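Local coordinates for phosphotriesterase homology protein (Escherichia coli, PDB 1BF6) that uses two zinc ions to hydrolyse phosphorylated glyceryl acetates, and also acts on aromatic acetates and propionates, at residues Lys189-Leu192 and Asp193-Lys197; Ile265-Leu268 and Arg269-Gly272. One frame throughout, in Å; residues are numbered along the deposited sequence.

Contact 1 (Lys189-Leu192 and Asp193-Lys197); sequences KDNL and DNILK. With SO4 (sulfate ion), chain E.
Asn191 and Leu192 meet Asn194, Ile195 and Leu196 in the first turn of helix 192-200, where a loop of the zinc-dependent TIM barrel, coming from strand 181-183, turns into helix. Ahead of the turn, Lys189 starts with CG wedged between its backbone N and carbonyl carbon (chi1 68°) and then runs extended, carrying NZ to sulfate O3 at 2.9 Å. The ion, probably from the crystallisation liquor, is also hydrogen-bonded to Met163 N. Asp190 OD1 is hydrogen-bonded to Tyr216 OH. Asn191 stands at the N-cap, yet its side chain makes no capping bond. Its amide instead crosses that of Asn194 nearly at right angles, the planes 86° apart, and ND2 gives only a weak, bent bond to Asn194 OD1 at 3.2 Å. A water supplements it, accepting from Asn191 ND2 at 2.9 Å and from Asn194 N, so it receives one of the first amide hydrogens of the helix. Asn191 O accepts from Ile195 N at 3.0 Å, while CG1 of Ile195 packs beside the same O; beyond, Ile195 reaches Val205 and Phe207 of strand 204-207. Leu192 O accepts from Leu196 N at 2.9 Å. Both leucines turn to Leu228 on helix 218-230, and Leu192 CG lies 3.9 Å from Leu196 CD1.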
loop_
_atom_site.group_PDB
_atom_site.type_symbol
_atom_site.label_atom_id
_atom_site.label_comp_id
_atom_site.label_asym_id
_atom_site.label_seq_id
_atom_site.Cartn_x
_atom_site.Cartn_y
_atom_site.Cartn_z
ATOM N N LYS A 189 1.934 -16.098 0.747
ATOM C CA LYS A 189 2.510 -17.432 0.903
ATOM C C LYS A 189 3.079 -17.536 2.320
ATOM O O LYS A 189 3.115 -16.534 3.046
ATOM C CB LYS A 189 3.634 -17.665 -0.116
ATOM C CG LYS A 189 4.866 -16.817 0.123
ATOM C CD LYS A 189 6.010 -17.256 -0.749
ATOM C CE LYS A 189 7.170 -16.294 -0.633
ATOM N NZ LYS A 189 8.256 -16.679 -1.561
ATOM N N ASP A 190 3.460 -18.750 2.728
ATOM C CA ASP A 190 4.068 -18.974 4.040
ATOM C C ASP A 190 5.367 -18.199 3.869
ATOM O O ASP A 190 6.242 -18.601 3.104
ATOM C CB ASP A 190 4.339 -20.471 4.278
ATOM C CG ASP A 190 3.045 -21.298 4.456
ATOM O OD1 ASP A 190 1.954 -20.708 4.580
ATOM O OD2 ASP A 190 3.124 -22.550 4.478
ATOM N N ASN A 191 5.462 -17.072 4.564
ATOM C CA ASN A 191 6.592 -16.163 4.405
ATOM C C ASN A 191 7.203 -15.690 5.736
ATOM O O ASN A 191 7.850 -14.642 5.788
ATOM C CB ASN A 191 6.033 -14.964 3.614
ATOM C CG ASN A 191 7.104 -14.132 2.912
ATOM O OD1 ASN A 191 6.875 -12.956 2.629
ATOM N ND2 ASN A 191 8.234 -14.742 2.579
ATOM N N LEU A 192 7.046 -16.479 6.797
ATOM C CA LEU A 192 7.557 -16.079 8.111
ATOM C C LEU A 192 9.057 -15.796 8.186
ATOM O O LEU A 192 9.465 -14.769 8.723
ATOM C CB LEU A 192 7.154 -17.091 9.193
ATOM C CG LEU A 192 7.289 -16.589 10.628
ATOM C CD1 LEU A 192 6.478 -15.314 10.824
ATOM C CD2 LEU A 192 6.829 -17.671 11.587
ATOM N N ASP A 193 9.875 -16.677 7.620
ATOM C CA ASP A 193 11.322 -16.479 7.673
ATOM C C ASP A 193 11.725 -15.130 7.123
ATOM O O ASP A 193 12.374 -14.351 7.820
ATOM C CB ASP A 193 12.060 -17.601 6.954
ATOM C CG ASP A 193 11.911 -18.929 7.663
ATOM O OD1 ASP A 193 11.943 -18.946 8.918
ATOM O OD2 ASP A 193 11.750 -19.956 6.970
ATOM N N ASN A 194 11.277 -14.828 5.908
ATOM C CA ASN A 194 11.593 -13.550 5.287
ATOM C C ASN A 194 11.046 -12.378 6.098
ATOM O O ASN A 194 11.718 -11.371 6.263
ATOM C CB ASN A 194 11.024 -13.476 3.871
ATOM C CG ASN A 194 11.807 -14.307 2.857
ATOM O OD1 ASN A 194 11.315 -14.544 1.753
ATOM N ND2 ASN A 194 13.013 -14.747 3.218
ATOM N N ILE A 195 9.810 -12.498 6.581
ATOM C CA ILE A 195 9.193 -11.425 7.352
ATOM C C ILE A 195 9.994 -11.098 8.614
ATOM O O ILE A 195 10.200 -9.927 8.929
ATOM C CB ILE A 195 7.704 -11.756 7.696
ATOM C CG1 ILE A 195 6.843 -11.647 6.437
ATOM C CG2 ILE A 195 7.153 -10.796 8.752
ATOM C CD1 ILE A 195 5.416 -12.065 6.649
ATOM N N LEU A 196 10.454 -12.128 9.322
ATOM C CA LEU A 196 11.231 -11.930 10.547
ATOM C C LEU A 196 12.548 -11.206 10.234
ATOM O O LEU A 196 12.971 -10.306 10.971
ATOM C CB LEU A 196 11.502 -13.276 11.226
ATOM C CG LEU A 196 10.256 -13.963 11.797
ATOM C CD1 LEU A 196 10.626 -15.333 12.314
ATOM C CD2 LEU A 196 9.648 -13.100 12.892
ATOM N N LYS A 197 13.154 -11.564 9.104
ATOM C CA LYS A 197 14.400 -10.940 8.671
ATOM C C LYS A 197 14.168 -9.485 8.302
ATOM O O LYS A 197 14.938 -8.608 8.709
ATOM C CB LYS A 197 15.013 -11.722 7.505
ATOM C CG LYS A 197 15.534 -13.084 7.947
ATOM C CD LYS A 197 16.057 -13.929 6.801
ATOM C CE LYS A 197 16.541 -15.279 7.305
ATOM N NZ LYS A 197 16.964 -16.153 6.173
HETATM S S SO4 E . 11.627 -15.070 -2.132
HETATM O O1 SO4 E . 11.427 -16.187 -3.053
HETATM O O2 SO4 E . 12.137 -13.850 -2.901
HETATM O O3 SO4 E . 10.316 -14.643 -1.417
HETATM O O4 SO4 E . 12.607 -15.501 -1.040
HETATM O O HOH W 1 9.909 -16.761 3.926
#

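Contact 2 (Ile265-Leu268 and Arg269-Gly272); sequences IPQL and RQSG
Arg269, Gln270 and Ser271 bond back to Ile265, Pro266 and Gln267 at the C-terminal end of helix 259-270, which Gly272 closes with a Schellman motif on the outside of the TIM barrel. Arg269 N is hydrogen-bonded to Ile265 O at 2.8 Å. Its side chain bends at chi3 (-59°) and folds back along the helix: NH1 comes to 3.5 Å from Ile265 CG2, NH2 rests against Pro266 CG, and Ile265 O lies over one guanidinium face near its rim. The charged end is held further by Gln275 OE1, bonded to NH1, at the start of helix 275-289. Gln270 N bonds to Pro266 O at 2.9 Å. Its extended side chain passes close to that carbonyl, CG 3.1 Å from Pro266 O, but NE2 is poorly angled for a bond to the same oxygen. Ser271 N goes to Gln267 O at 3.0 Å and makes a weak second bond to Leu268 O. With OG set between its backbone N and carbonyl carbon (chi1 66°), the hydroxyl donates to Leu268 O at 2.7 Å, and His226 NE2 of helix 218-230 is its other partner. Exchanging this serine for alanine would probably leave His226 NE2 without its hydroxyl partner and Leu268 O, within this turn, with little more than the weak bond from the backbone N. Gly272 has positive phi (129°), where a side chain would press on the carbonyl O of Ser271; its N bonds to Arg269 O at 3.0 Å.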
loop_
_atom_site.group_PDB
_atom_site.type_symbol
_atom_site.label_atom_id
_atom_site.label_comp_id
_atom_site.label_asym_id
_atom_site.label_seq_id
_atom_site.Cartn_x
_atom_site.Cartn_y
_atom_site.Cartn_z
ATOM N N ILE A 265 -10.843 -8.969 10.996
ATOM C CA ILE A 265 -10.483 -8.619 12.377
ATOM C C ILE A 265 -11.328 -9.423 13.387
ATOM O O ILE A 265 -10.806 -9.869 14.408
ATOM C CB ILE A 265 -10.518 -7.082 12.620
ATOM C CG1 ILE A 265 -9.402 -6.408 11.798
ATOM C CG2 ILE A 265 -10.343 -6.755 14.114
ATOM C CD1 ILE A 265 -8.000 -6.951 12.091
ATOM N N PRO A 266 -12.646 -9.600 13.128
ATOM C CA PRO A 266 -13.432 -10.396 14.087
ATOM C C PRO A 266 -12.860 -11.819 14.211
ATOM O O PRO A 266 -12.755 -12.346 15.311
ATOM C CB PRO A 266 -14.824 -10.382 13.474
ATOM C CG PRO A 266 -14.916 -8.989 12.958
ATOM C CD PRO A 266 -13.545 -8.815 12.264
ATOM N N GLN A 267 -12.412 -12.412 13.100
ATOM C CA GLN A 267 -11.824 -13.760 13.134
ATOM C C GLN A 267 -10.497 -13.746 13.879
ATOM O O GLN A 267 -10.155 -14.698 14.574
ATOM C CB GLN A 267 -11.629 -14.329 11.715
ATOM C CG GLN A 267 -12.936 -14.577 10.965
ATOM C CD GLN A 267 -12.745 -14.901 9.477
ATOM O OE1 GLN A 267 -13.626 -15.494 8.851
ATOM N NE2 GLN A 267 -11.619 -14.483 8.905
ATOM N N LEU A 268 -9.754 -12.649 13.725
ATOM C CA LEU A 268 -8.471 -12.474 14.393
ATOM C C LEU A 268 -8.716 -12.381 15.912
ATOM O O LEU A 268 -8.036 -13.038 16.698
ATOM C CB LEU A 268 -7.792 -11.200 13.879
ATOM C CG LEU A 268 -6.328 -10.995 14.273
ATOM C CD1 LEU A 268 -5.509 -12.203 13.844
ATOM C CD2 LEU A 268 -5.793 -9.718 13.624
ATOM N N ARG A 269 -9.685 -11.570 16.319
ATOM C CA ARG A 269 -10.004 -11.445 17.741
ATOM C C ARG A 269 -10.493 -12.796 18.293
ATOM O O ARG A 269 -10.125 -13.200 19.402
ATOM C CB ARG A 269 -11.050 -10.354 17.981
ATOM C CG ARG A 269 -10.526 -8.926 17.829
ATOM C CD ARG A 269 -11.497 -7.906 18.378
ATOM N NE ARG A 269 -12.794 -7.986 17.706
ATOM C CZ ARG A 269 -13.276 -7.070 16.870
ATOM N NH1 ARG A 269 -12.599 -5.955 16.615
ATOM N NH2 ARG A 269 -14.464 -7.262 16.304
ATOM N N GLN A 270 -11.267 -13.523 17.489
ATOM C CA GLN A 270 -11.772 -14.832 17.904
ATOM C C GLN A 270 -10.633 -15.818 18.135
ATOM O O GLN A 270 -10.685 -16.630 19.060
ATOM C CB GLN A 270 -12.777 -15.379 16.879
ATOM C CG GLN A 270 -14.114 -14.623 16.874
ATOM C CD GLN A 270 -14.867 -14.723 15.546
ATOM O OE1 GLN A 270 -14.617 -15.621 14.724
ATOM N NE2 GLN A 270 -15.787 -13.786 15.325
ATOM N N SER A 271 -9.575 -15.710 17.332
ATOM C CA SER A 271 -8.427 -16.593 17.476
ATOM C C SER A 271 -7.538 -16.209 18.661
ATOM O O SER A 271 -6.557 -16.900 18.941
ATOM C CB SER A 271 -7.592 -16.625 16.186
ATOM O OG SER A 271 -6.984 -15.371 15.931
ATOM N N GLY A 272 -7.842 -15.089 19.318
ATOM C CA GLY A 272 -7.046 -14.693 20.475
ATOM C C GLY A 272 -6.467 -13.287 20.599
ATOM O O GLY A 272 -5.961 -12.937 21.665
#

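Contact 1 comes first along the chain and closes before contact 2 opens; their centres are about 21 Å apart, their nearest atoms about 13 Å, and they do not touch. Within one TIM-barrel domain, contact 1 forms the N-terminal end of helix 192-200, contact 2 the C-terminal end of helix 259-270. Helix 218-230 links them: Leu192 packs on its Ala227 and Leu228, and Leu196 on Leu228, while Leu268 touches Ile222 and Leu225, and Ser271 touches Ile222 and is hydrogen-bonded to His226. Contact 1 starts in the same loop that carries the zinc ligand His185, whereas contact 2 is peripheral, about 23 Å from the chain centre, with Arg269 about 7 Å from the glucose-binding Asp279, side chain to side chain.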